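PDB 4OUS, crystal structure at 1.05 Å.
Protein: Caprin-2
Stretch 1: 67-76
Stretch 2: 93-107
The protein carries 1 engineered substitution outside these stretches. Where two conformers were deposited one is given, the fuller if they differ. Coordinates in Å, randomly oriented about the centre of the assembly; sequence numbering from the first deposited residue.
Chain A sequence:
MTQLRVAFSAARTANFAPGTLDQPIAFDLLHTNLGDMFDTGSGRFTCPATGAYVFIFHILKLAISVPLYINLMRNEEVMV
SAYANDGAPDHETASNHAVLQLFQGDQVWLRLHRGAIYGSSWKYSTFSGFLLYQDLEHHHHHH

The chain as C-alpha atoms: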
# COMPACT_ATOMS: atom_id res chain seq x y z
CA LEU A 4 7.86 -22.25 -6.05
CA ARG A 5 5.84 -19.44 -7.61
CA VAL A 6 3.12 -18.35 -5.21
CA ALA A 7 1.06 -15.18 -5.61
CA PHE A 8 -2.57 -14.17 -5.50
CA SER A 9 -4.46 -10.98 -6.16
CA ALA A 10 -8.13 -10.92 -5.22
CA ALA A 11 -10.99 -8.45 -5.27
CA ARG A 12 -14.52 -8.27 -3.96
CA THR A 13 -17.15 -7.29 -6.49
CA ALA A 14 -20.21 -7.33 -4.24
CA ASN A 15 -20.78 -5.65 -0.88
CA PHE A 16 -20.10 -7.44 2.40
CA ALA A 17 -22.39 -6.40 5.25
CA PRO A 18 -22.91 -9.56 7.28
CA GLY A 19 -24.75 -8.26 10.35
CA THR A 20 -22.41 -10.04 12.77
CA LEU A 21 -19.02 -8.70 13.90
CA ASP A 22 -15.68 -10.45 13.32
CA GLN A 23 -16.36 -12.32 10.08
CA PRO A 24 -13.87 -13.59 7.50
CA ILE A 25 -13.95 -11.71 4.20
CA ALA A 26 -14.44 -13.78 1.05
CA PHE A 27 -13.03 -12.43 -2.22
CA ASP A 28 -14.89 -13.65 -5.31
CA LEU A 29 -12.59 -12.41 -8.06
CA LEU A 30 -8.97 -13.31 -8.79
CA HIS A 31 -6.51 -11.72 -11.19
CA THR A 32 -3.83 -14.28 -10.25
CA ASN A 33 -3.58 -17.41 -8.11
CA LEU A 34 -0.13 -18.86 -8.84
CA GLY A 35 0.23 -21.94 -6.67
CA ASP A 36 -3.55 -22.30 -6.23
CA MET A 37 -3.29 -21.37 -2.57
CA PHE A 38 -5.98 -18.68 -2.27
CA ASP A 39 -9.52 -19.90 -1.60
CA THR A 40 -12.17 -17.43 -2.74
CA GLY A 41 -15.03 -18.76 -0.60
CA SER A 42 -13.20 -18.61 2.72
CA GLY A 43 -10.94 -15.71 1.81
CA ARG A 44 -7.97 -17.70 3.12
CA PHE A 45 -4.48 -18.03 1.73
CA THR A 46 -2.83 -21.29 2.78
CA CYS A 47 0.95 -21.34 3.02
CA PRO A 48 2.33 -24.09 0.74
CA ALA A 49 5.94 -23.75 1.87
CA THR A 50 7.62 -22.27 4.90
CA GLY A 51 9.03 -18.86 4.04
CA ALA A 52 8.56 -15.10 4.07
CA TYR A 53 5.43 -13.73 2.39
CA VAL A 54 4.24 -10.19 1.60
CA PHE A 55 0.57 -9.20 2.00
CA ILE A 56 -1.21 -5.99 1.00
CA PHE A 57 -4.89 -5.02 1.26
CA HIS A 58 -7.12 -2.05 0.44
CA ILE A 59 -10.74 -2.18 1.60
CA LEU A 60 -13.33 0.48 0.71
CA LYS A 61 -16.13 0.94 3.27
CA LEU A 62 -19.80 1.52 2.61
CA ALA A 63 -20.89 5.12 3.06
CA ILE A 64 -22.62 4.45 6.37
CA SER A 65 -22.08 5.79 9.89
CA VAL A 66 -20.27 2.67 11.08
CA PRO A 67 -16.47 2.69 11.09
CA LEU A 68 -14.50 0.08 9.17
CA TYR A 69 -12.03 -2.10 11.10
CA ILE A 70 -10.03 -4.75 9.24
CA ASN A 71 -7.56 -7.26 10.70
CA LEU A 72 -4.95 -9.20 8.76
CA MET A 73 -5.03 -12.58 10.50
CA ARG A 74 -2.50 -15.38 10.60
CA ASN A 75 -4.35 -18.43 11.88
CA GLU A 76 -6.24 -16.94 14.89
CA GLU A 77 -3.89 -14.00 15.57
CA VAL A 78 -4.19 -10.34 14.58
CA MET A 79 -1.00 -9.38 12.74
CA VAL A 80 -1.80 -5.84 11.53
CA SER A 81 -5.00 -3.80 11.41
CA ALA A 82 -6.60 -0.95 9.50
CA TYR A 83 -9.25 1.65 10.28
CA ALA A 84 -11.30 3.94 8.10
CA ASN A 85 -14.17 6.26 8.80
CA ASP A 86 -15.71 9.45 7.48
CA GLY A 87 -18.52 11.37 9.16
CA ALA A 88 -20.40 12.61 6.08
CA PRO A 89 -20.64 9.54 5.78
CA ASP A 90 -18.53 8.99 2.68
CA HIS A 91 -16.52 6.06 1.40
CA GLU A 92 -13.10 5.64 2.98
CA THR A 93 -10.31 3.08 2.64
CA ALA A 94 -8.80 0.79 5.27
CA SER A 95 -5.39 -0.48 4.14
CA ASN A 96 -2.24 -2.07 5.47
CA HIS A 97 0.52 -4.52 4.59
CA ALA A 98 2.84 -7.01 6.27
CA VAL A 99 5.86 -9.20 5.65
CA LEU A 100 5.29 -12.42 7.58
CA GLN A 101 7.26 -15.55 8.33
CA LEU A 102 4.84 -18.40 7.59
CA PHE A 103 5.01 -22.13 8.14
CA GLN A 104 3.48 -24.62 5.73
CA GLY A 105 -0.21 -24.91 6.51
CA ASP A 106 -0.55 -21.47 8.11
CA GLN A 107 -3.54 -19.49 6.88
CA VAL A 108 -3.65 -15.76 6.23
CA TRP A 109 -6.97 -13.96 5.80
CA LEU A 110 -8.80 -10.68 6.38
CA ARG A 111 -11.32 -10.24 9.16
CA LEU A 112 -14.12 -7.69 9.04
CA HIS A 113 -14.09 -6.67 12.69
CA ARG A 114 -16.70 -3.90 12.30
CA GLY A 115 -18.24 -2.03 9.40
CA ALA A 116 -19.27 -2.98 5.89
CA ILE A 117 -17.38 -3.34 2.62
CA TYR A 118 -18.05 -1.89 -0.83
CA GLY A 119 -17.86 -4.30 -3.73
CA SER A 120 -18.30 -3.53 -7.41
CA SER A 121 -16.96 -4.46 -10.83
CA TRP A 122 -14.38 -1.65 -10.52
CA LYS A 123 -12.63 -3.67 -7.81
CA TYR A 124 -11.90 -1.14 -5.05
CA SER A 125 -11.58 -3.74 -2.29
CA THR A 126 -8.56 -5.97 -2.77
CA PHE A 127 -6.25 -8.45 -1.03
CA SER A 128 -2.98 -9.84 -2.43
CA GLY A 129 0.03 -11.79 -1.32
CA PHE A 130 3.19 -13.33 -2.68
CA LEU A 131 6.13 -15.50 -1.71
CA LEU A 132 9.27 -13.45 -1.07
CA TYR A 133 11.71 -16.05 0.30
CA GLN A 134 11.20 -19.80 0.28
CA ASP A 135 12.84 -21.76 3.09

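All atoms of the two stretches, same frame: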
# COMPACT_ATOMS: atom_id res chain seq x y z
N PRO A 67 -17.86 2.71 11.52
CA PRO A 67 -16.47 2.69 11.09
C PRO A 67 -16.07 1.32 10.57
O PRO A 67 -16.66 0.30 10.94
CB PRO A 67 -15.71 3.01 12.37
CG PRO A 67 -16.61 2.51 13.46
CD PRO A 67 -17.98 2.86 12.98
N LEU A 68 -15.05 1.31 9.72
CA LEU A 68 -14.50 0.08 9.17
C LEU A 68 -13.23 -0.31 9.91
O LEU A 68 -12.28 0.48 9.97
CB LEU A 68 -14.23 0.24 7.68
CG LEU A 68 -13.70 -1.01 6.97
CD1 LEU A 68 -14.76 -2.09 6.94
CD2 LEU A 68 -13.21 -0.70 5.56
N TYR A 69 -13.21 -1.51 10.46
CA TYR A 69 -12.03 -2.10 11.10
C TYR A 69 -11.72 -3.42 10.41
O TYR A 69 -12.58 -4.31 10.38
CB TYR A 69 -12.28 -2.38 12.58
CG TYR A 69 -12.36 -1.21 13.52
CD1 TYR A 69 -11.28 -0.89 14.34
CD2 TYR A 69 -13.52 -0.45 13.65
CE1 TYR A 69 -11.34 0.15 15.24
CE2 TYR A 69 -13.59 0.60 14.55
CZ TYR A 69 -12.49 0.90 15.34
OH TYR A 69 -12.55 1.94 16.24
N ILE A 70 -10.50 -3.54 9.90
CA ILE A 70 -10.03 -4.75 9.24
C ILE A 70 -8.82 -5.29 9.98
O ILE A 70 -7.93 -4.52 10.35
CB ILE A 70 -9.61 -4.47 7.77
CG1 ILE A 70 -10.74 -3.83 6.97
CG2 ILE A 70 -9.09 -5.73 7.10
CD1 ILE A 70 -11.92 -4.74 6.74
N ASN A 71 -8.76 -6.61 10.18
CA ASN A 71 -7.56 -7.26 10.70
C ASN A 71 -6.98 -8.21 9.66
O ASN A 71 -7.71 -9.02 9.09
CB ASN A 71 -7.83 -8.07 11.97
CG ASN A 71 -8.63 -7.33 13.01
OD1 ASN A 71 -9.78 -7.69 13.29
ND2 ASN A 71 -8.03 -6.29 13.60
N LEU A 72 -5.66 -8.14 9.46
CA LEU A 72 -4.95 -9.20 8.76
C LEU A 72 -4.60 -10.27 9.78
O LEU A 72 -3.88 -10.00 10.75
CB LEU A 72 -3.68 -8.67 8.09
CG LEU A 72 -2.84 -9.72 7.36
CD1 LEU A 72 -3.48 -10.17 6.06
CD2 LEU A 72 -1.41 -9.21 7.12
N MET A 73 -5.15 -11.46 9.58
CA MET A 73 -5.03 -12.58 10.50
C MET A 73 -4.02 -13.59 9.99
O MET A 73 -3.97 -13.87 8.79
CB MET A 73 -6.38 -13.29 10.66
CG MET A 73 -7.54 -12.38 10.99
SD MET A 73 -7.42 -11.61 12.63
CE MET A 73 -7.52 -13.05 13.68
N ARG A 74 -3.25 -14.17 10.90
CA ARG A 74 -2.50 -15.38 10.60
C ARG A 74 -2.98 -16.42 11.60
O ARG A 74 -2.81 -16.26 12.81
CB ARG A 74 -0.99 -15.15 10.69
CG ARG A 74 -0.15 -16.35 10.25
CD ARG A 74 0.17 -17.30 11.39
NE ARG A 74 1.21 -16.80 12.28
CZ ARG A 74 1.01 -16.38 13.52
NH1 ARG A 74 2.05 -15.97 14.23
NH2 ARG A 74 -0.20 -16.38 14.06
N ASN A 75 -3.60 -17.47 11.07
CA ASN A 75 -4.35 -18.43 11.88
C ASN A 75 -5.37 -17.65 12.73
O ASN A 75 -6.26 -17.02 12.16
CB ASN A 75 -3.40 -19.33 12.68
CG ASN A 75 -2.51 -20.16 11.75
OD1 ASN A 75 -2.90 -20.44 10.61
ND2 ASN A 75 -1.34 -20.54 12.23
N GLU A 76 -5.25 -17.65 14.06
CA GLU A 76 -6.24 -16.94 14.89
C GLU A 76 -5.69 -15.64 15.50
O GLU A 76 -6.31 -15.07 16.41
CB GLU A 76 -6.73 -17.88 16.00
CG GLU A 76 -5.68 -18.19 17.05
CD GLU A 76 -5.81 -19.58 17.65
OE1 GLU A 76 -6.90 -20.17 17.58
OE2 GLU A 76 -4.80 -20.09 18.19
N THR A 93 -11.08 4.28 2.93
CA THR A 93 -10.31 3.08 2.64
C THR A 93 -9.46 2.66 3.83
O THR A 93 -8.69 3.47 4.36
CB THR A 93 -9.42 3.30 1.41
OG1 THR A 93 -10.22 3.79 0.33
CG2 THR A 93 -8.74 2.01 0.98
N ALA A 94 -9.61 1.41 4.23
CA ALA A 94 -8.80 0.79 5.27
C ALA A 94 -7.74 -0.08 4.59
O ALA A 94 -8.09 -1.03 3.87
CB ALA A 94 -9.66 -0.05 6.21
N SER A 95 -6.47 0.24 4.81
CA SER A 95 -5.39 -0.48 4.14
C SER A 95 -4.22 -0.74 5.07
O SER A 95 -3.99 0.02 6.02
CB SER A 95 -4.91 0.30 2.90
OG SER A 95 -4.33 1.55 3.26
N ASN A 96 -3.50 -1.81 4.80
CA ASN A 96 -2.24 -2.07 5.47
C ASN A 96 -1.47 -3.13 4.67
O ASN A 96 -1.88 -3.51 3.56
CB ASN A 96 -2.44 -2.50 6.93
CG ASN A 96 -1.34 -1.99 7.84
OD1 ASN A 96 -0.18 -1.89 7.43
ND2 ASN A 96 -1.68 -1.69 9.09
N HIS A 97 -0.36 -3.58 5.24
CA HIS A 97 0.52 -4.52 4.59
C HIS A 97 1.28 -5.26 5.69
O HIS A 97 1.30 -4.81 6.84
CB HIS A 97 1.51 -3.78 3.70
CG HIS A 97 2.57 -3.11 4.50
ND1 HIS A 97 2.39 -1.90 5.13
CD2 HIS A 97 3.78 -3.57 4.89
CE1 HIS A 97 3.47 -1.61 5.83
NE2 HIS A 97 4.33 -2.61 5.71
N ALA A 98 1.94 -6.35 5.33
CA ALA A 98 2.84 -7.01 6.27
C ALA A 98 3.81 -7.91 5.51
O ALA A 98 3.49 -8.39 4.42
CB ALA A 98 2.07 -7.83 7.29
N VAL A 99 4.98 -8.13 6.10
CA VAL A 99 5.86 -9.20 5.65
C VAL A 99 5.93 -10.20 6.80
O VAL A 99 6.38 -9.86 7.89
CB VAL A 99 7.28 -8.72 5.29
CG1 VAL A 99 8.07 -9.87 4.67
CG2 VAL A 99 7.21 -7.53 4.34
N LEU A 100 5.46 -11.41 6.54
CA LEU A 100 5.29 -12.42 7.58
C LEU A 100 6.09 -13.67 7.30
O LEU A 100 6.16 -14.14 6.16
CB LEU A 100 3.83 -12.81 7.73
CG LEU A 100 2.82 -11.70 8.02
CD1 LEU A 100 1.42 -12.30 8.09
CD2 LEU A 100 3.16 -10.97 9.31
N GLN A 101 6.66 -14.23 8.36
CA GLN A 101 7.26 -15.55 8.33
C GLN A 101 6.15 -16.57 8.53
O GLN A 101 5.54 -16.62 9.60
CB GLN A 101 8.32 -15.69 9.42
CG GLN A 101 8.95 -17.07 9.50
CD GLN A 101 9.81 -17.38 8.30
OE1 GLN A 101 10.65 -16.57 7.90
NE2 GLN A 101 9.61 -18.54 7.71
N LEU A 102 5.89 -17.39 7.51
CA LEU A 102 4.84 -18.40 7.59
C LEU A 102 5.43 -19.79 7.60
O LEU A 102 6.51 -20.02 7.06
CB LEU A 102 3.87 -18.27 6.42
CG LEU A 102 3.14 -16.94 6.26
CD1 LEU A 102 2.22 -17.02 5.05
CD2 LEU A 102 2.37 -16.56 7.51
N PHE A 103 4.69 -20.72 8.20
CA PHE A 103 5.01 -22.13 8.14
C PHE A 103 3.99 -22.81 7.26
O PHE A 103 2.84 -22.38 7.20
CB PHE A 103 5.01 -22.75 9.52
CG PHE A 103 6.10 -22.23 10.39
CD1 PHE A 103 7.31 -22.91 10.48
CD2 PHE A 103 5.94 -21.06 11.11
CE1 PHE A 103 8.33 -22.43 11.28
CE2 PHE A 103 6.95 -20.57 11.91
CZ PHE A 103 8.15 -21.26 11.99
N GLN A 104 4.40 -23.88 6.58
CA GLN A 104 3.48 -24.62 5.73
C GLN A 104 2.21 -24.95 6.50
O GLN A 104 2.26 -25.45 7.62
CB GLN A 104 4.14 -25.89 5.20
CG GLN A 104 3.26 -26.65 4.22
CD GLN A 104 3.94 -27.85 3.61
OE1 GLN A 104 5.16 -28.01 3.73
NE2 GLN A 104 3.17 -28.70 2.94
N GLY A 105 1.07 -24.64 5.89
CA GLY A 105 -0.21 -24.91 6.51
C GLY A 105 -0.83 -23.71 7.21
O GLY A 105 -2.04 -23.69 7.44
N ASP A 106 -0.02 -22.71 7.55
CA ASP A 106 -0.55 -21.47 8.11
C ASP A 106 -1.56 -20.84 7.15
O ASP A 106 -1.42 -20.95 5.92
CB ASP A 106 0.55 -20.44 8.38
CG ASP A 106 1.35 -20.74 9.62
OD1 ASP A 106 0.94 -21.61 10.42
OD2 ASP A 106 2.39 -20.07 9.81
N GLN A 107 -2.56 -20.17 7.71
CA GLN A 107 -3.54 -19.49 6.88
C GLN A 107 -3.57 -18.00 7.17
O GLN A 107 -3.51 -17.57 8.33
CB GLN A 107 -4.91 -20.11 7.08
CG GLN A 107 -4.98 -21.52 6.51
CD GLN A 107 -6.35 -22.13 6.59
OE1 GLN A 107 -7.05 -21.99 7.59
NE2 GLN A 107 -6.76 -22.82 5.53
O HOH W 1 3.58 -15.34 11.06
O HOH W 2 3.52 -18.04 11.02

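The striking feature of this contact is that a single asparagine, Asn75, takes part in all three direct hydrogen bonds between the two stretches. Asn75 N donates to Gln107 O at 2.7 Å, with an N-H...O angle of 171°. Its side chain then reaches back to the same residue, where Gln107 N donates to Asn75 OD1 at 2.9 Å and 169°. Both backbone polar groups of Gln107 are thus satisfied by one residue, the amide oxygen of the side chain standing in for the backbone carbonyl that would accept in a regular sheet ladder. The other half of the amide is used as well, for Asn75 ND2 donates to Asp106 OD1 at 3.1 Å. The backbone of Asn75 has a positive phi of 53° and a psi of -115°, and its CB leaves sideways, yet the m rotamer brings the amide close to the second stretch. The same carbonyl receives a further, weaker approach from the preceding residue, with Arg74 CA 3.3 Å from Gln107 O in a CA-H...O contact.

Asp106 is itself tied into a turn. It ends a type II turn that begins at Phe103, held by the backbone bond from Asp106 N to Phe103 O (2.9 Å). The carboxylate closes back on the start of the turn, where Phe103 N donates to Asp106 OD2 at 2.9 Å. Gly105 has phi near 98°, and a CB there would be jammed against the carbonyl oxygen of Gln104, so this backbone shape by itself calls for glycine. One carboxylate oxygen therefore braces the turn while the other receives Asn75.

Arg74 illustrates how opposite charges may be neighbours without forming a salt bridge. Arg74 NE lies 4.3 Å from Asp106 OD2, and water spans the gap. The single N-H of Arg74 NE is shared between water 1, whose O is 3.0 Å from NE, and water 2, whose O is 2.9 Å from it. The O atom of each water lies 2.8 Å from Gln101 O, to which it donates, and water 2 also donates to Asp106 OD2, 2.6 Å from its O. The aliphatic part of the same side chain packs against leucine, with Arg74 CG 3.7 Å from Leu102 CD2.

Away from this polar end the contact changes character. Strands 68-74 and 93-102 run in nearly the same direction, 18° apart, but their axes come no closer than 7.6 Å and no backbone hydrogen bonds join them. They meet through apolar side chains instead. Leu68, Ile70 and Leu72, at alternate positions, all direct CB toward the second strand. Ala94 receives two of them: Ala94 CB lies 3.7 Å from Leu68 CD2 and 4.0 Å from Ile70 CG1. Farther along, Leu72 CD2 reaches Ala98 CB at 3.7 Å and Leu100 CD1 at 4.3 Å. The example shows a general economy: apolar packing runs along the strands, while directional bonds concentrate where the two stretches draw together, with Asn75 CA and Gln107 CA 5.2 Å apart.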